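Local coordinates for protein protease VP4 (Blotched snakehead virus, PDB 2GEF) that cleaves peptide bonds as a serine protease of the viral polyprotein, using a serine/lysine catalytic dyad in which lysine is the general base, at residues Pro34-Leu47 with Phe169-Leu182. Numbering follows the deposited sequence.
Sequences PVVAFGDNHSTSEL and FGNLKARAAHKIGL
S45 OG donates a very short hydrogen bond to L172 O, 2.5 Å long. With chi1 at -174° the hydroxyl is turned away from the backbone N of S45, which brings it down from strand 43-47 onto helix 170-178. S45 OG also lies 3.1 Å from A176 CB, one helical turn further on. L172 CD2 lies under the hairpin, 4.0 Å from V36 CB, and the L172 side chain slides past that of F38 in the opposite direction.

F169, the N-cap residue, meets F38 from the opposite direction. F38 CZ sits 3.4 Å above the F169 ring plane, over its centre. The two ring planes are inclined at 49°. V36 CG2 packs near the same F169 ring.

The segments join a beta hairpin, strands 34-38 and 43-47, to the helix that carries the catalytic lysine of this Ser/Lys protease of family S50. The aliphatic part of K173 crosses P34 and V36 at about a right angle. K173 CG is 3.4 Å from P34 CG and 3.5 Å from V36 CG1, both tight for carbon pairs. The chain bends at its last torsion (chi4 -105°). The K173 side chain ends close to that of the nucleophile S136, and NZ makes a weak hydrogen bond to T156.

At the far end of the helix, L47 CG rests 3.6 Å from A176 O. L47 CD1 meets I180 CD1 tip to tip at 3.9 Å. I180 belongs to the Schellman turn that ends the helix, with G181 at positive phi.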
# COMPACT_ATOMS: atom_id res chain seq x y z
N PRO A 34 -1.91 -0.51 2.80
CA PRO A 34 -1.70 -0.13 4.19
C PRO A 34 -0.39 -0.38 4.74
O PRO A 34 0.31 -1.29 4.27
CB PRO A 34 -2.82 -0.85 4.91
CG PRO A 34 -2.83 -2.12 4.17
CD PRO A 34 -2.72 -1.73 2.71
N VAL A 35 0.03 0.59 5.60
CA VAL A 35 1.33 0.58 6.22
C VAL A 35 1.21 0.70 7.74
O VAL A 35 0.67 1.71 8.26
CB VAL A 35 2.25 1.65 5.73
CG1 VAL A 35 3.67 1.59 6.60
CG2 VAL A 35 2.56 1.44 4.27
N VAL A 36 1.68 -0.34 8.46
CA VAL A 36 1.51 -0.34 9.92
C VAL A 36 2.97 -0.23 10.56
O VAL A 36 3.99 -0.70 9.96
CB VAL A 36 0.70 -1.55 10.41
CG1 VAL A 36 -0.63 -1.73 9.69
CG2 VAL A 36 1.52 -2.85 10.34
N ALA A 37 3.05 0.41 11.72
CA ALA A 37 4.25 0.52 12.50
C ALA A 37 3.86 0.53 13.99
O ALA A 37 2.69 0.93 14.38
CB ALA A 37 4.99 1.74 12.16
N PHE A 38 4.80 0.01 14.79
CA PHE A 38 4.66 -0.17 16.29
C PHE A 38 5.73 0.51 17.10
O PHE A 38 6.88 0.21 16.90
CB PHE A 38 4.60 -1.69 16.63
CG PHE A 38 3.74 -2.47 15.65
CD1 PHE A 38 4.29 -3.04 14.52
CD2 PHE A 38 2.38 -2.56 15.86
CE1 PHE A 38 3.47 -3.69 13.55
CE2 PHE A 38 1.55 -3.21 14.97
CZ PHE A 38 2.12 -3.80 13.78
N GLY A 39 5.40 1.36 18.08
CA GLY A 39 6.41 1.71 19.13
C GLY A 39 5.94 1.31 20.55
O GLY A 39 4.86 0.67 20.72
N ASP A 40 6.73 1.69 21.55
CA ASP A 40 6.37 1.66 22.96
C ASP A 40 5.19 2.64 22.91
O ASP A 40 5.20 3.49 22.06
CB ASP A 40 7.50 2.31 23.86
CG ASP A 40 8.87 1.83 23.55
OD1 ASP A 40 9.05 0.72 23.00
OD2 ASP A 40 9.80 2.61 23.89
N ASN A 41 4.15 2.58 23.67
CA ASN A 41 3.21 3.77 23.50
C ASN A 41 2.10 3.63 22.51
O ASN A 41 0.98 3.50 22.91
CB ASN A 41 3.97 5.11 23.17
CG ASN A 41 3.02 6.37 23.13
OD1 ASN A 41 2.52 6.77 22.06
ND2 ASN A 41 2.79 6.98 24.29
N HIS A 42 2.42 3.63 21.20
CA HIS A 42 1.41 3.54 20.12
C HIS A 42 1.83 2.76 18.81
O HIS A 42 2.98 2.62 18.49
CB HIS A 42 0.75 4.95 19.87
CG HIS A 42 1.50 5.80 18.89
ND1 HIS A 42 2.87 5.80 18.81
CD2 HIS A 42 1.06 6.59 17.87
CE1 HIS A 42 3.25 6.56 17.78
NE2 HIS A 42 2.17 7.08 17.22
N SER A 43 0.82 2.32 18.10
CA SER A 43 0.86 1.76 16.79
C SER A 43 0.20 2.74 15.84
O SER A 43 -0.61 3.56 16.29
CB SER A 43 0.11 0.42 16.71
OG SER A 43 0.54 -0.41 17.80
N THR A 44 0.60 2.65 14.55
CA THR A 44 0.12 3.47 13.48
C THR A 44 -0.38 2.58 12.30
O THR A 44 0.08 1.53 12.15
CB THR A 44 1.29 4.49 12.91
OG1 THR A 44 2.45 3.71 12.47
CG2 THR A 44 1.75 5.48 13.99
N SER A 45 -1.34 3.08 11.53
CA SER A 45 -1.84 2.45 10.30
C SER A 45 -2.15 3.67 9.44
O SER A 45 -2.88 4.65 9.91
CB SER A 45 -3.20 1.76 10.64
OG SER A 45 -3.66 1.06 9.58
N GLU A 46 -1.71 3.59 8.20
CA GLU A 46 -1.79 4.71 7.23
C GLU A 46 -1.94 4.09 5.84
O GLU A 46 -1.37 3.06 5.61
CB GLU A 46 -0.34 5.24 7.15
CG GLU A 46 -0.15 6.61 7.23
CD GLU A 46 1.31 6.91 7.59
OE1 GLU A 46 1.96 6.14 8.38
OE2 GLU A 46 1.83 7.92 7.08
N LEU A 47 -2.45 4.80 4.84
CA LEU A 47 -2.19 4.45 3.40
C LEU A 47 -1.02 5.10 2.81
O LEU A 47 -0.64 6.16 3.20
CB LEU A 47 -3.40 4.82 2.60
CG LEU A 47 -4.59 3.97 3.09
CD1 LEU A 47 -5.73 4.44 2.20
CD2 LEU A 47 -4.48 2.47 3.05
N PHE A 169 -1.87 -8.35 10.87
CA PHE A 169 -2.35 -6.92 11.04
C PHE A 169 -3.51 -6.50 10.15
O PHE A 169 -3.72 -5.34 9.97
CB PHE A 169 -1.17 -5.90 11.02
CG PHE A 169 0.05 -6.41 11.86
CD1 PHE A 169 -0.09 -6.63 13.26
CD2 PHE A 169 1.32 -6.65 11.27
CE1 PHE A 169 1.01 -7.18 14.02
CE2 PHE A 169 2.39 -7.16 12.05
CZ PHE A 169 2.20 -7.45 13.41
N GLY A 170 -4.26 -7.43 9.61
CA GLY A 170 -5.41 -7.10 8.79
C GLY A 170 -6.40 -6.07 9.39
O GLY A 170 -6.79 -5.10 8.81
N ASN A 171 -6.89 -6.36 10.55
CA ASN A 171 -7.67 -5.42 11.28
C ASN A 171 -7.15 -3.99 11.49
O ASN A 171 -7.86 -3.04 11.39
CB ASN A 171 -7.89 -6.03 12.65
CG ASN A 171 -9.01 -5.36 13.32
OD1 ASN A 171 -8.93 -4.16 13.64
ND2 ASN A 171 -10.14 -6.04 13.38
N LEU A 172 -5.91 -3.82 11.87
CA LEU A 172 -5.35 -2.51 11.95
C LEU A 172 -5.13 -1.86 10.54
O LEU A 172 -5.26 -0.62 10.41
CB LEU A 172 -3.97 -2.62 12.68
CG LEU A 172 -3.11 -1.38 12.90
CD1 LEU A 172 -3.82 -0.52 13.82
CD2 LEU A 172 -1.75 -1.87 13.56
N LYS A 173 -4.70 -2.70 9.59
CA LYS A 173 -4.66 -2.32 8.17
C LYS A 173 -5.96 -1.81 7.64
O LYS A 173 -5.89 -0.73 7.03
CB LYS A 173 -4.01 -3.35 7.23
CG LYS A 173 -2.62 -3.39 7.37
CD LYS A 173 -2.11 -4.72 6.68
CE LYS A 173 -0.76 -5.00 7.18
NZ LYS A 173 0.23 -4.70 6.19
N ALA A 174 -7.12 -2.45 7.98
CA ALA A 174 -8.44 -2.06 7.47
C ALA A 174 -8.79 -0.67 7.99
O ALA A 174 -9.37 0.16 7.25
CB ALA A 174 -9.52 -3.04 7.99
N ARG A 175 -8.40 -0.37 9.25
CA ARG A 175 -8.61 0.97 9.74
C ARG A 175 -8.14 2.04 8.75
O ARG A 175 -8.77 2.99 8.58
CB ARG A 175 -7.88 1.17 11.07
CG ARG A 175 -8.27 0.26 12.13
CD ARG A 175 -9.67 0.60 12.57
NE ARG A 175 -9.94 -0.07 13.83
CZ ARG A 175 -10.82 0.35 14.73
NH1 ARG A 175 -11.58 1.48 14.53
NH2 ARG A 175 -10.93 -0.40 15.84
N ALA A 176 -7.02 1.87 8.10
CA ALA A 176 -6.34 2.86 7.30
C ALA A 176 -7.15 3.02 6.03
O ALA A 176 -7.32 4.10 5.47
CB ALA A 176 -4.89 2.36 7.02
N ALA A 177 -7.68 1.93 5.57
CA ALA A 177 -8.47 1.97 4.37
C ALA A 177 -9.82 2.61 4.66
O ALA A 177 -10.27 3.40 3.87
CB ALA A 177 -8.67 0.52 3.84
N HIS A 178 -10.51 2.21 5.75
CA HIS A 178 -11.93 2.59 6.06
C HIS A 178 -11.97 4.11 6.42
O HIS A 178 -12.92 4.82 6.08
CB HIS A 178 -12.45 1.69 7.20
CG HIS A 178 -12.53 0.24 6.84
ND1 HIS A 178 -13.09 -0.70 7.71
CD2 HIS A 178 -12.19 -0.45 5.68
CE1 HIS A 178 -13.06 -1.91 7.13
NE2 HIS A 178 -12.55 -1.78 5.89
N LYS A 179 -10.86 4.61 6.98
CA LYS A 179 -10.75 5.95 7.35
C LYS A 179 -11.03 6.86 6.18
O LYS A 179 -11.56 8.00 6.31
CB LYS A 179 -9.39 6.23 8.00
CG LYS A 179 -9.32 7.74 8.52
CD LYS A 179 -7.86 8.15 8.96
CE LYS A 179 -7.72 9.64 9.55
NZ LYS A 179 -6.28 10.19 10.01
N ILE A 180 -10.66 6.42 5.00
CA ILE A 180 -11.10 7.22 3.91
C ILE A 180 -12.18 6.59 3.06
O ILE A 180 -12.28 6.96 1.97
CB ILE A 180 -9.93 7.77 3.10
CG1 ILE A 180 -9.12 6.65 2.42
CG2 ILE A 180 -9.04 8.69 3.98
CD1 ILE A 180 -8.28 7.28 1.36
N GLY A 181 -13.01 5.66 3.60
CA GLY A 181 -14.15 5.08 2.77
C GLY A 181 -13.81 3.97 1.73
O GLY A 181 -14.63 3.63 0.94
N LEU A 182 -12.67 3.34 1.86
CA LEU A 182 -12.15 2.31 0.95
C LEU A 182 -12.14 0.96 1.61
O LEU A 182 -11.82 0.92 2.83
CB LEU A 182 -10.69 2.59 0.58
CG LEU A 182 -10.41 3.88 -0.16
CD1 LEU A 182 -8.95 3.96 -0.78
CD2 LEU A 182 -11.46 4.09 -1.34